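Local coordinates for protein ketosynthase (Streptomyces sp. MSC090213JE08, PDB 6KXF) that probably catalyses the condensation of a fatty acyl-ACP with malonyl-ACP, giving a 3-oxoacyl-ACP with release of carbon dioxide, at residues Arg7-Leu12 / Glu241-Ala246; Val109-Gly114 / Gly146-Val151; Ile191-Gly196 / Ile237-Ser242. All coordinates share one frame; numbering follows the deposited sequence.

Interaction 1: Arg7-Leu12 / Glu241-Ala246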
ATOM      1  N   ARG A   7     -15.526  14.098 -21.162  1.00 58.94           N
ATOM      2  CA  ARG A   7     -15.376  13.290 -19.977  1.00 58.07           C
ATOM      3  C   ARG A   7     -16.121  13.925 -18.793  1.00 43.55           C
ATOM      4  O   ARG A   7     -16.428  15.121 -18.748  1.00 41.78           O
ATOM      5  CB  ARG A   7     -13.898  13.067 -19.676  1.00 59.77           C
ATOM      6  CG  ARG A   7     -13.179  14.335 -19.282  1.00 61.40           C
ATOM      7  CD  ARG A   7     -11.777  13.921 -18.927  1.00 62.58           C
ATOM      8  NE  ARG A   7     -11.039  15.097 -18.536  1.00 61.22           N
ATOM      9  CZ  ARG A   7      -9.736  15.106 -18.396  1.00 55.38           C
ATOM     10  NH1 ARG A   7      -9.138  16.235 -18.054  1.00 49.77           N
ATOM     11  NH2 ARG A   7      -9.068  13.981 -18.603  1.00 50.85           N
ATOM     12  N   ARG A   8     -16.432  13.079 -17.831  1.00 46.09           N
ATOM     13  CA  ARG A   8     -17.209  13.483 -16.673  1.00 49.68           C
ATOM     14  C   ARG A   8     -16.354  14.433 -15.825  1.00 39.67           C
ATOM     15  O   ARG A   8     -15.177  14.207 -15.634  1.00 40.80           O
ATOM     16  CB  ARG A   8     -17.632  12.249 -15.875  1.00 50.94           C
ATOM     17  CG  ARG A   8     -18.756  11.446 -16.512  1.00 56.31           C
ATOM     18  CD  ARG A   8     -19.415  10.509 -15.527  1.00 56.87           C
ATOM     19  NE  ARG A   8     -20.405  11.146 -14.653  1.00 59.47           N
ATOM     20  CZ  ARG A   8     -20.953  10.546 -13.600  1.00 55.98           C
ATOM     21  NH1 ARG A   8     -20.357   9.487 -13.047  1.00 50.24           N
ATOM     22  NH2 ARG A   8     -22.085  11.020 -13.101  1.00 50.27           N
ATOM     23  N   ARG A   9     -16.978  15.490 -15.323  1.00 39.10           N
ATOM     24  CA  ARG A   9     -16.314  16.387 -14.371  1.00 42.25           C
ATOM     25  C   ARG A   9     -16.543  15.905 -12.928  1.00 39.56           C
ATOM     26  O   ARG A   9     -17.616  15.406 -12.566  1.00 39.44           O
ATOM     27  CB  ARG A   9     -16.801  17.799 -14.641  1.00 42.80           C
ATOM     28  CG  ARG A   9     -16.348  18.311 -16.002  1.00 47.11           C
ATOM     29  CD  ARG A   9     -15.843  19.729 -15.883  1.00 51.65           C
ATOM     30  NE  ARG A   9     -16.958  20.622 -15.862  1.00 55.34           N
ATOM     31  CZ  ARG A   9     -16.935  21.867 -15.426  1.00 53.12           C
ATOM     32  NH1 ARG A   9     -15.925  22.347 -14.723  1.00 53.41           N
ATOM     33  NH2 ARG A   9     -17.959  22.639 -15.710  1.00 48.61           N
ATOM     34  N   VAL A  10     -15.491  16.020 -12.117  1.00 39.12           N
ATOM     35  CA  VAL A  10     -15.472  15.507 -10.744  1.00 34.29           C
ATOM     36  C   VAL A  10     -14.983  16.642  -9.828  1.00 36.66           C
ATOM     37  O   VAL A  10     -13.940  17.226 -10.080  1.00 38.26           O
ATOM     38  CB  VAL A  10     -14.565  14.275 -10.662  1.00 38.10           C
ATOM     39  CG1 VAL A  10     -14.295  13.845  -9.224  1.00 39.13           C
ATOM     40  CG2 VAL A  10     -15.095  13.103 -11.493  1.00 39.69           C
ATOM     41  N   VAL A  11     -15.753  16.941  -8.788  1.00 33.94           N
ATOM     42  CA  VAL A  11     -15.495  18.052  -7.887  1.00 37.24           C
ATOM     43  C   VAL A  11     -15.338  17.533  -6.442  1.00 36.60           C
ATOM     44  O   VAL A  11     -15.790  16.424  -6.116  1.00 37.83           O
ATOM     45  CB  VAL A  11     -16.601  19.121  -7.999  1.00 35.43           C
ATOM     46  CG1 VAL A  11     -16.543  19.866  -9.323  1.00 39.10           C
ATOM     47  CG2 VAL A  11     -17.991  18.565  -7.747  1.00 40.42           C
ATOM     48  N   LEU A  12     -14.747  18.385  -5.585  1.00 34.13           N
ATOM     49  CA  LEU A  12     -14.523  18.146  -4.164  1.00 33.80           C
ATOM     50  C   LEU A  12     -15.573  18.906  -3.364  1.00 34.66           C
ATOM     51  O   LEU A  12     -15.552  20.130  -3.380  1.00 37.13           O
ATOM     52  CB  LEU A  12     -13.118  18.643  -3.799  1.00 32.31           C
ATOM     53  CG  LEU A  12     -11.989  17.958  -4.555  1.00 35.97           C
ATOM     54  CD1 LEU A  12     -10.630  18.641  -4.325  1.00 35.18           C
ATOM     55  CD2 LEU A  12     -11.929  16.485  -4.170  1.00 39.09           C
ATOM     56  N   GLU A 241     -17.163  13.845  -6.095  1.00 33.81           N
ATOM     57  CA  GLU A 241     -18.558  13.760  -6.474  1.00 36.28           C
ATOM     58  C   GLU A 241     -18.673  14.207  -7.938  1.00 36.12           C
ATOM     59  O   GLU A 241     -17.934  15.083  -8.347  1.00 37.72           O
ATOM     60  CB  GLU A 241     -19.344  14.632  -5.496  1.00 39.12           C
ATOM     61  CG  GLU A 241     -20.841  14.571  -5.674  1.00 42.41           C
ATOM     62  CD  GLU A 241     -21.658  15.207  -4.554  1.00 44.91           C
ATOM     63  OE1 GLU A 241     -21.062  15.769  -3.606  1.00 45.93           O
ATOM     64  OE2 GLU A 241     -22.901  15.143  -4.644  1.00 46.27           O
ATOM     65  N   SER A 242     -19.561  13.589  -8.729  1.00 36.79           N
ATOM     66  CA  SER A 242     -19.811  14.065 -10.080  1.00 36.44           C
ATOM     67  C   SER A 242     -20.301  15.518 -10.023  1.00 35.82           C
ATOM     68  O   SER A 242     -21.106  15.931  -9.130  1.00 40.65           O
ATOM     69  CB  SER A 242     -20.832  13.190 -10.796  1.00 39.08           C
ATOM     70  OG  SER A 242     -22.063  13.154 -10.080  1.00 41.34           O
ATOM     71  N   LEU A 243     -19.878  16.333 -10.975  1.00 40.65           N
ATOM     72  CA  LEU A 243     -20.463  17.699 -11.000  1.00 37.38           C
ATOM     73  C   LEU A 243     -22.001  17.649 -10.996  1.00 38.19           C
ATOM     74  O   LEU A 243     -22.646  18.408 -10.281  1.00 34.98           O
ATOM     75  CB  LEU A 243     -19.948  18.407 -12.235  1.00 37.01           C
ATOM     76  CG  LEU A 243     -20.366  19.853 -12.381  1.00 40.11           C
ATOM     77  CD1 LEU A 243     -20.062  20.628 -11.103  1.00 41.64           C
ATOM     78  CD2 LEU A 243     -19.677  20.445 -13.589  1.00 43.17           C
ATOM     79  N   GLU A 244     -22.590  16.731 -11.791  1.00 36.06           N
ATOM     80  CA  GLU A 244     -24.034  16.624 -11.886  1.00 41.03           C
ATOM     81  C   GLU A 244     -24.647  16.363 -10.501  1.00 37.97           C
ATOM     82  O   GLU A 244     -25.669  16.972 -10.139  1.00 39.59           O
ATOM     83  CB  GLU A 244     -24.426  15.551 -12.905  1.00 41.89           C
ATOM     84  CG  GLU A 244     -23.918  15.851 -14.302  1.00 49.29           C
ATOM     85  CD  GLU A 244     -22.798  14.898 -14.702  1.00 64.19           C
ATOM     86  OE1 GLU A 244     -23.046  14.060 -15.611  1.00 77.77           O
ATOM     87  OE2 GLU A 244     -21.690  14.954 -14.065  1.00 70.93           O
ATOM     88  N   SER A 245     -24.056  15.461  -9.709  1.00 37.21           N
ATOM     89  CA  SER A 245     -24.609  15.161  -8.355  1.00 35.36           C
ATOM     90  C   SER A 245     -24.499  16.393  -7.446  1.00 35.59           C
ATOM     91  O   SER A 245     -25.447  16.763  -6.761  1.00 38.98           O
ATOM     92  CB  SER A 245     -23.976  13.953  -7.728  1.00 39.62           C
ATOM     93  OG  SER A 245     -24.476  13.767  -6.412  1.00 42.56           O
ATOM     94  N   ALA A 246     -23.350  17.062  -7.494  1.00 36.41           N
ATOM     95  CA  ALA A 246     -23.097  18.166  -6.635  1.00 37.61           C
ATOM     96  C   ALA A 246     -24.087  19.285  -6.958  1.00 36.53           C
ATOM     97  O   ALA A 246     -24.712  19.841  -6.031  1.00 40.69           O
ATOM     98  CB  ALA A 246     -21.673  18.599  -6.813  1.00 36.02           C
TER
HETATM   99  O   HOH W   1     -19.602  16.034 -15.992  1.00 43.84           O

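Interaction 2: Val109-Gly114 / Gly146-Val151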
ATOM      1  N   VAL A 109      -8.872   4.373   1.103  1.00 34.78           N
ATOM      2  CA  VAL A 109      -8.034   4.943   2.097  1.00 37.14           C
ATOM      3  C   VAL A 109      -6.596   4.451   1.912  1.00 37.25           C
ATOM      4  O   VAL A 109      -6.328   3.232   1.816  1.00 35.99           O
ATOM      5  CB  VAL A 109      -8.539   4.564   3.502  1.00 40.37           C
ATOM      6  CG1 VAL A 109      -7.650   5.212   4.559  1.00 39.34           C
ATOM      7  CG2 VAL A 109     -10.010   4.909   3.686  1.00 40.46           C
ATOM      8  N   GLY A 110      -5.658   5.397   1.908  1.00 33.91           N
ATOM      9  CA  GLY A 110      -4.241   5.089   1.777  1.00 32.92           C
ATOM     10  C   GLY A 110      -3.604   4.924   3.127  1.00 36.43           C
ATOM     11  O   GLY A 110      -3.982   5.614   4.069  1.00 35.35           O
ATOM     12  N   THR A 111      -2.667   3.991   3.248  1.00 34.70           N
ATOM     13  CA  THR A 111      -1.918   3.876   4.517  1.00 35.01           C
ATOM     14  C   THR A 111      -0.520   3.361   4.228  1.00 37.24           C
ATOM     15  O   THR A 111      -0.327   2.694   3.239  1.00 34.93           O
ATOM     16  CB  THR A 111      -2.641   2.991   5.550  1.00 37.49           C
ATOM     17  OG1 THR A 111      -2.173   3.250   6.876  1.00 35.50           O
ATOM     18  CG2 THR A 111      -2.427   1.512   5.318  1.00 41.93           C
ATOM     19  N   THR A 112       0.424   3.737   5.102  1.00 36.69           N
ATOM     20  CA  THR A 112       1.771   3.247   5.145  1.00 40.62           C
ATOM     21  C   THR A 112       1.916   2.123   6.175  1.00 41.09           C
ATOM     22  O   THR A 112       2.453   1.107   5.844  1.00 41.10           O
ATOM     23  CB  THR A 112       2.756   4.371   5.523  1.00 37.84           C
ATOM     24  OG1 THR A 112       2.696   5.380   4.524  1.00 35.31           O
ATOM     25  CG2 THR A 112       4.184   3.888   5.640  1.00 41.64           C
ATOM     26  N   ASP A 113       1.520   2.394   7.424  1.00 40.28           N
ATOM     27  CA  ASP A 113       1.815   1.565   8.598  1.00 42.29           C
ATOM     28  C   ASP A 113       0.541   0.912   9.151  1.00 41.78           C
ATOM     29  O   ASP A 113       0.640   0.031   9.964  1.00 43.29           O
ATOM     30  CB  ASP A 113       2.481   2.385   9.705  1.00 43.09           C
ATOM     31  CG  ASP A 113       3.906   2.834   9.353  1.00 50.05           C
ATOM     32  OD1 ASP A 113       4.648   2.001   8.799  1.00 49.09           O
ATOM     33  OD2 ASP A 113       4.251   4.041   9.577  1.00 46.16           O
ATOM     34  N   GLY A 114      -0.648   1.374   8.752  1.00 39.09           N
ATOM     35  CA  GLY A 114      -1.911   0.876   9.368  1.00 37.76           C
ATOM     36  C   GLY A 114      -1.816   0.830  10.885  1.00 39.65           C
ATOM     37  O   GLY A 114      -1.319   1.776  11.520  1.00 38.25           O
ATOM     38  N   GLY A 146      -6.871  -3.740   5.354  1.00 36.30           N
ATOM     39  CA  GLY A 146      -8.167  -3.654   4.594  1.00 34.77           C
ATOM     40  C   GLY A 146      -9.309  -3.078   5.443  1.00 35.66           C
ATOM     41  O   GLY A 146     -10.310  -2.480   4.930  1.00 36.18           O
ATOM     42  N   ARG A 147      -9.185  -3.260   6.758  1.00 37.31           N
ATOM     43  CA  ARG A 147     -10.152  -2.786   7.780  1.00 42.24           C
ATOM     44  C   ARG A 147     -10.286  -1.249   7.777  1.00 40.78           C
ATOM     45  O   ARG A 147     -11.353  -0.723   8.075  1.00 37.80           O
ATOM     46  CB  ARG A 147      -9.707  -3.312   9.152  1.00 46.08           C
ATOM     47  CG  ARG A 147     -10.652  -2.973  10.298  1.00 51.76           C
ATOM     48  CD  ARG A 147     -10.279  -3.735  11.562  1.00 55.81           C
ATOM     49  NE  ARG A 147     -10.614  -5.149  11.421  1.00 54.36           N
ATOM     50  CZ  ARG A 147     -11.604  -5.738  12.082  1.00 55.94           C
ATOM     51  NH1 ARG A 147     -12.170  -5.132  13.120  1.00 56.42           N
ATOM     52  NH2 ARG A 147     -11.995  -6.944  11.726  1.00 49.06           N
ATOM     53  N   LEU A 148      -9.224  -0.522   7.385  1.00 38.49           N
ATOM     54  CA  LEU A 148      -9.235   0.937   7.424  1.00 37.40           C
ATOM     55  C   LEU A 148     -10.307   1.486   6.491  1.00 41.42           C
ATOM     56  O   LEU A 148     -10.832   2.530   6.794  1.00 41.50           O
ATOM     57  CB  LEU A 148      -7.883   1.555   7.056  1.00 38.74           C
ATOM     58  CG  LEU A 148      -6.704   1.185   7.964  1.00 44.30           C
ATOM     59  CD1 LEU A 148      -5.415   1.798   7.425  1.00 47.96           C
ATOM     60  CD2 LEU A 148      -6.935   1.609   9.400  1.00 47.41           C
ATOM     61  N   SER A 149     -10.611   0.796   5.375  1.00 37.47           N
ATOM     62  CA  SER A 149     -11.638   1.289   4.473  1.00 36.57           C
ATOM     63  C   SER A 149     -13.018   0.640   4.762  1.00 36.99           C
ATOM     64  O   SER A 149     -14.044   1.313   4.677  1.00 37.61           O
ATOM     65  CB  SER A 149     -11.186   1.110   3.020  1.00 42.39           C
ATOM     66  OG  SER A 149     -10.811  -0.251   2.773  1.00 42.98           O
ATOM     67  N   THR A 150     -13.067  -0.648   5.138  1.00 37.98           N
ATOM     68  CA  THR A 150     -14.370  -1.307   5.395  1.00 37.03           C
ATOM     69  C   THR A 150     -15.059  -0.673   6.620  1.00 37.02           C
ATOM     70  O   THR A 150     -16.266  -0.545   6.636  1.00 37.31           O
ATOM     71  CB  THR A 150     -14.243  -2.827   5.535  1.00 34.94           C
ATOM     72  OG1 THR A 150     -13.371  -3.120   6.622  1.00 38.30           O
ATOM     73  CG2 THR A 150     -13.709  -3.498   4.302  1.00 37.27           C
ATOM     74  N   VAL A 151     -14.310  -0.228   7.626  1.00 35.21           N
ATOM     75  CA  VAL A 151     -14.973   0.330   8.833  1.00 38.65           C
ATOM     76  C   VAL A 151     -15.700   1.642   8.496  1.00 37.39           C
ATOM     77  O   VAL A 151     -16.715   1.948   9.123  1.00 38.48           O
ATOM     78  CB  VAL A 151     -14.055   0.514  10.053  1.00 39.34           C
ATOM     79  CG1 VAL A 151     -13.702  -0.812  10.681  1.00 46.91           C
ATOM     80  CG2 VAL A 151     -12.813   1.345   9.718  1.00 43.70           C
TER

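Interaction 3: Ile191-Gly196 / Ile237-Ser242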
ATOM      1  N   ILE A 191     -19.995   9.064  -6.514  1.00 38.79           N
ATOM      2  CA  ILE A 191     -19.456   9.584  -5.246  1.00 41.21           C
ATOM      3  C   ILE A 191     -18.351   8.637  -4.738  1.00 39.98           C
ATOM      4  O   ILE A 191     -18.473   7.410  -4.773  1.00 37.87           O
ATOM      5  CB  ILE A 191     -20.619   9.793  -4.241  1.00 45.35           C
ATOM      6  CG1 ILE A 191     -20.235  10.741  -3.110  1.00 58.41           C
ATOM      7  CG2 ILE A 191     -21.134   8.482  -3.682  1.00 49.86           C
ATOM      8  CD1 ILE A 191     -21.342  11.693  -2.741  1.00 53.28           C
ATOM      9  N   ALA A 192     -17.247   9.220  -4.235  1.00 35.81           N
ATOM     10  CA  ALA A 192     -16.139   8.460  -3.682  1.00 35.18           C
ATOM     11  C   ALA A 192     -15.558   9.208  -2.468  1.00 35.62           C
ATOM     12  O   ALA A 192     -15.479  10.429  -2.503  1.00 38.97           O
ATOM     13  CB  ALA A 192     -15.102   8.283  -4.753  1.00 35.73           C
ATOM     14  N   LEU A 193     -15.274   8.474  -1.387  1.00 33.34           N
ATOM     15  CA  LEU A 193     -14.611   8.980  -0.219  1.00 34.51           C
ATOM     16  C   LEU A 193     -13.174   8.450  -0.252  1.00 33.37           C
ATOM     17  O   LEU A 193     -12.969   7.244  -0.224  1.00 37.43           O
ATOM     18  CB  LEU A 193     -15.345   8.480   1.029  1.00 35.10           C
ATOM     19  CG  LEU A 193     -16.841   8.834   1.119  1.00 41.06           C
ATOM     20  CD1 LEU A 193     -17.400   8.383   2.454  1.00 41.62           C
ATOM     21  CD2 LEU A 193     -17.087  10.315   0.924  1.00 46.84           C
ATOM     22  N   CYS A 194     -12.208   9.357  -0.372  1.00 32.21           N
ATOM     23  CA  CYS A 194     -10.851   9.041  -0.678  1.00 32.45           C
ATOM     24  C   CYS A 194      -9.907   9.847   0.221  1.00 34.20           C
ATOM     25  O   CYS A 194     -10.141  11.006   0.504  1.00 37.50           O
ATOM     26  CB  CYS A 194     -10.518   9.375  -2.128  1.00 34.15           C
ATOM     27  SG  CYS A 194     -11.718   8.679  -3.318  1.00 40.36           S
ATOM     28  N   GLY A 195      -8.806   9.225   0.599  1.00 33.15           N
ATOM     29  CA  GLY A 195      -7.749   9.932   1.313  1.00 35.41           C
ATOM     30  C   GLY A 195      -6.759   8.958   1.902  1.00 33.75           C
ATOM     31  O   GLY A 195      -6.404   8.005   1.232  1.00 35.08           O
ATOM     32  N   GLY A 196      -6.326   9.232   3.137  1.00 33.76           N
ATOM     33  CA  GLY A 196      -5.325   8.475   3.832  1.00 32.08           C
ATOM     34  C   GLY A 196      -5.383   8.705   5.322  1.00 32.23           C
ATOM     35  O   GLY A 196      -5.921   9.711   5.798  1.00 34.50           O
ATOM     36  N   ILE A 237      -9.788  12.982   4.492  1.00 33.51           N
ATOM     37  CA  ILE A 237     -10.719  12.310   3.597  1.00 32.23           C
ATOM     38  C   ILE A 237     -11.398  13.382   2.768  1.00 34.23           C
ATOM     39  O   ILE A 237     -11.779  14.431   3.303  1.00 35.31           O
ATOM     40  CB  ILE A 237     -11.726  11.452   4.396  1.00 34.98           C
ATOM     41  CG1 ILE A 237     -11.058  10.353   5.228  1.00 35.70           C
ATOM     42  CG2 ILE A 237     -12.813  10.930   3.502  1.00 31.58           C
ATOM     43  CD1 ILE A 237     -10.401   9.199   4.446  1.00 37.24           C
ATOM     44  N   LEU A 238     -11.441  13.164   1.453  1.00 32.16           N
ATOM     45  CA  LEU A 238     -12.030  14.043   0.508  1.00 32.56           C
ATOM     46  C   LEU A 238     -13.306  13.400  -0.064  1.00 36.00           C
ATOM     47  O   LEU A 238     -13.270  12.208  -0.418  1.00 32.63           O
ATOM     48  CB  LEU A 238     -11.020  14.311  -0.617  1.00 33.92           C
ATOM     49  CG  LEU A 238      -9.756  15.077  -0.232  1.00 31.83           C
ATOM     50  CD1 LEU A 238      -8.715  14.146   0.381  1.00 33.94           C
ATOM     51  CD2 LEU A 238      -9.164  15.823  -1.424  1.00 33.62           C
ATOM     52  N   VAL A 239     -14.397  14.178  -0.183  1.00 34.02           N
ATOM     53  CA  VAL A 239     -15.589  13.747  -0.930  1.00 33.56           C
ATOM     54  C   VAL A 239     -15.406  14.169  -2.376  1.00 33.68           C
ATOM     55  O   VAL A 239     -15.376  15.373  -2.707  1.00 34.30           O
ATOM     56  CB  VAL A 239     -16.921  14.271  -0.348  1.00 34.90           C
ATOM     57  CG1 VAL A 239     -18.142  13.764  -1.129  1.00 37.65           C
ATOM     58  CG2 VAL A 239     -17.066  13.898   1.114  1.00 35.80           C
ATOM     59  N   LEU A 240     -15.255  13.161  -3.249  1.00 34.54           N
ATOM     60  CA  LEU A 240     -15.235  13.351  -4.683  1.00 31.13           C
ATOM     61  C   LEU A 240     -16.637  13.028  -5.164  1.00 35.76           C
ATOM     62  O   LEU A 240     -17.197  12.048  -4.689  1.00 36.04           O
ATOM     63  CB  LEU A 240     -14.215  12.424  -5.360  1.00 33.52           C
ATOM     64  CG  LEU A 240     -12.755  12.850  -5.311  1.00 35.10           C
ATOM     65  CD1 LEU A 240     -12.219  12.768  -3.897  1.00 35.62           C
ATOM     66  CD2 LEU A 240     -11.908  11.993  -6.259  1.00 35.44           C
ATOM     67  N   GLU A 241     -17.163  13.845  -6.095  1.00 33.81           N
ATOM     68  CA  GLU A 241     -18.558  13.760  -6.474  1.00 36.28           C
ATOM     69  C   GLU A 241     -18.673  14.207  -7.938  1.00 36.12           C
ATOM     70  O   GLU A 241     -17.934  15.083  -8.347  1.00 37.72           O
ATOM     71  CB  GLU A 241     -19.344  14.632  -5.496  1.00 39.12           C
ATOM     72  CG  GLU A 241     -20.841  14.571  -5.674  1.00 42.41           C
ATOM     73  CD  GLU A 241     -21.658  15.207  -4.554  1.00 44.91           C
ATOM     74  OE1 GLU A 241     -21.062  15.769  -3.606  1.00 45.93           O
ATOM     75  OE2 GLU A 241     -22.901  15.143  -4.644  1.00 46.27           O
ATOM     76  N   SER A 242     -19.561  13.589  -8.729  1.00 36.79           N
ATOM     77  CA  SER A 242     -19.811  14.065 -10.080  1.00 36.44           C
ATOM     78  C   SER A 242     -20.301  15.518 -10.023  1.00 35.82           C
ATOM     79  O   SER A 242     -21.106  15.931  -9.130  1.00 40.65           O
ATOM     80  CB  SER A 242     -20.832  13.190 -10.796  1.00 39.08           C
ATOM     81  OG  SER A 242     -22.063  13.154 -10.080  1.00 41.34           O
TER

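Interaction 1: Arg7-Leu12 / Glu241-Ala246
An antiparallel strand pair runs here into a helix N-terminus, with V10 and V11 facing S242 and E241. V10-S242 is a non-hydrogen-bonded pair. V11-E241 is hydrogen-bonded: V11 N gives E241 O a nearly straight bond of 2.9 Å, and E241 N returns one to V11 O at 2.9 Å, more bent at N-H (138°). L243 N, already in the helix, extends the ladder to R9 O at 2.9 Å. It comes from above the R9 carbonyl plane.

R9 and L243 lie side by side and point the same way. L243 CD2 sits over one face of the R9 guanidinium, offset toward its rim, 3.5 Å from NH2. That guanidinium also pairs with E256. R8 lays a guanidinium face on S242 CB, 3.4 Å from R8 NH2, and its salt bridge goes to D190. E244 lies beyond salt-bridge range of R8, but one water links R9 N to E244 OE2. V11 CG2 packs on A246 CB at 3.8 Å.

S242 OG stands between its backbone N and carbonyl carbon (chi1 58°) and accepts from S245 N at 3.1 Å. This is a serine N-cap at a strand-to-helix junction.

Interaction 2: Val109-Gly114 / Gly146-Val151
L148 and T111 carry the tight part of this contact, where the start of helix 147-156 packs on the turn after strand 105-110. The two side chains cross at about a right angle. One branch of the leucine does the touching at T111 and G114: L148 CD1 meets T111 CB at 3.6 Å, T111 OG1 at 3.6 Å and T111 CG2 at 3.7 Å. The methyl thus bears on the whole threonine end. It also reaches G114 CA at 4.1 Å, so both ends of the turn close on it.

The threonine is fixed by its hydroxyl. With OG1 anti to the backbone N (chi1 -160°), T111 OG1 accepts from G114 N at 3.1 Å, an ST motif. The same oxygen also bonds to A197 O on strand 191-198. G114 turns back with a positive phi of 46°.

The other end is looser but still buried. V109 CG2 stands 4.0 Å from S149 CB and 4.0 Å from L148 O, and V109 CG1 only grazes L148 CB at 4.4 Å. S149 OG bonds to T165 OG1 on the neighbouring strand 161-166. The outer side of the helix meets another subunit: R147 forms a salt bridge with D363 of that chain, and T150 OG1 bonds to its D363 O.

No hydrogen bond joins the two segments, and buried L148 O has no partner in the model. The helix is therefore held to the strand end and turn by apolar packing, while polar bonds serve the turn and its neighbours, the D198 carboxylate taking T112 N and D113 N.

Interaction 3: Ile191-Gly196 / Ile237-Ser242
I191 and V239 meet through branches set by their torsions. I191 CG1 is anti to the backbone N (chi1 -161°), and an eclipsed-leaning chi2 of 139° then carries CD1 to V239 CG1 at 4.1 Å. The I191 and E241 side chains lie side by side, with I191 CD1 4.0 Å from E241 CD. V239 also has CG1 opposite its backbone N. Its CG2 is then beside the N and touches L193 CD2 at 3.6 Å. L193 and V239 lie side by side and point the same way.

The backbones form an antiparallel ladder. A192-L240 and C194-L238 are its hydrogen-bonded pairs, each with two bonds. L240 N to A192 O is 2.8 Å and comes almost straight onto the carbonyl. L238 N to C194 O is shorter, at 2.7 Å, and C194 N answers in the plane of the L238 carbonyl. I191-E241, L193-V239 and G195-I237 are the non-hydrogen-bonded pairs between and beyond them. The strand directions are 154° apart, as expected of a twisted sheet.

These strands belong to the mixed sheet in the N-terminal half of the thiolase fold, which has helices packed on both faces. L193 and V239 lean on helix 77-92, through V90 and A89. A192, C194, L238 and L240 are on the other face, toward helix 172-185, where C194 and L238 touch V177 and L240 touches I184.

On that second face L240 CD1 lies beside the C194 side chain, 4.2 Å from SG and as far from CB. L238 CD1 lies against C194 O instead. I237 turns its CD1 toward the backbone of G195, which has no side chain there, and its CG2 reaches L193 CB. The E241 carboxylate borders I191 CD1 and is bonded to S245 OG and R249. G195 N and O continue the sheet to strand 105-110.

Interactions 1 and 3 share E241 and S242 and use opposite edges of strand 234-242, one pairing it with strand 10-19 and the other with strand 191-198. They touch where L12 CD2 packs on L240 CD1. Interaction 3 is fully buried and its side chains are mostly apolar. Interaction 1 is only partly buried, its centre about 22 Å from the centre of the chain, and adds arginines, a water and a helix cap to the ladder. Interaction 2 is also buried but joins a helix to a strand end and the turn after it, with no hydrogen bond between them. Strand 105-110 lies next to strand 191-198, so interactions 2 and 3 meet there, at G110 and G195.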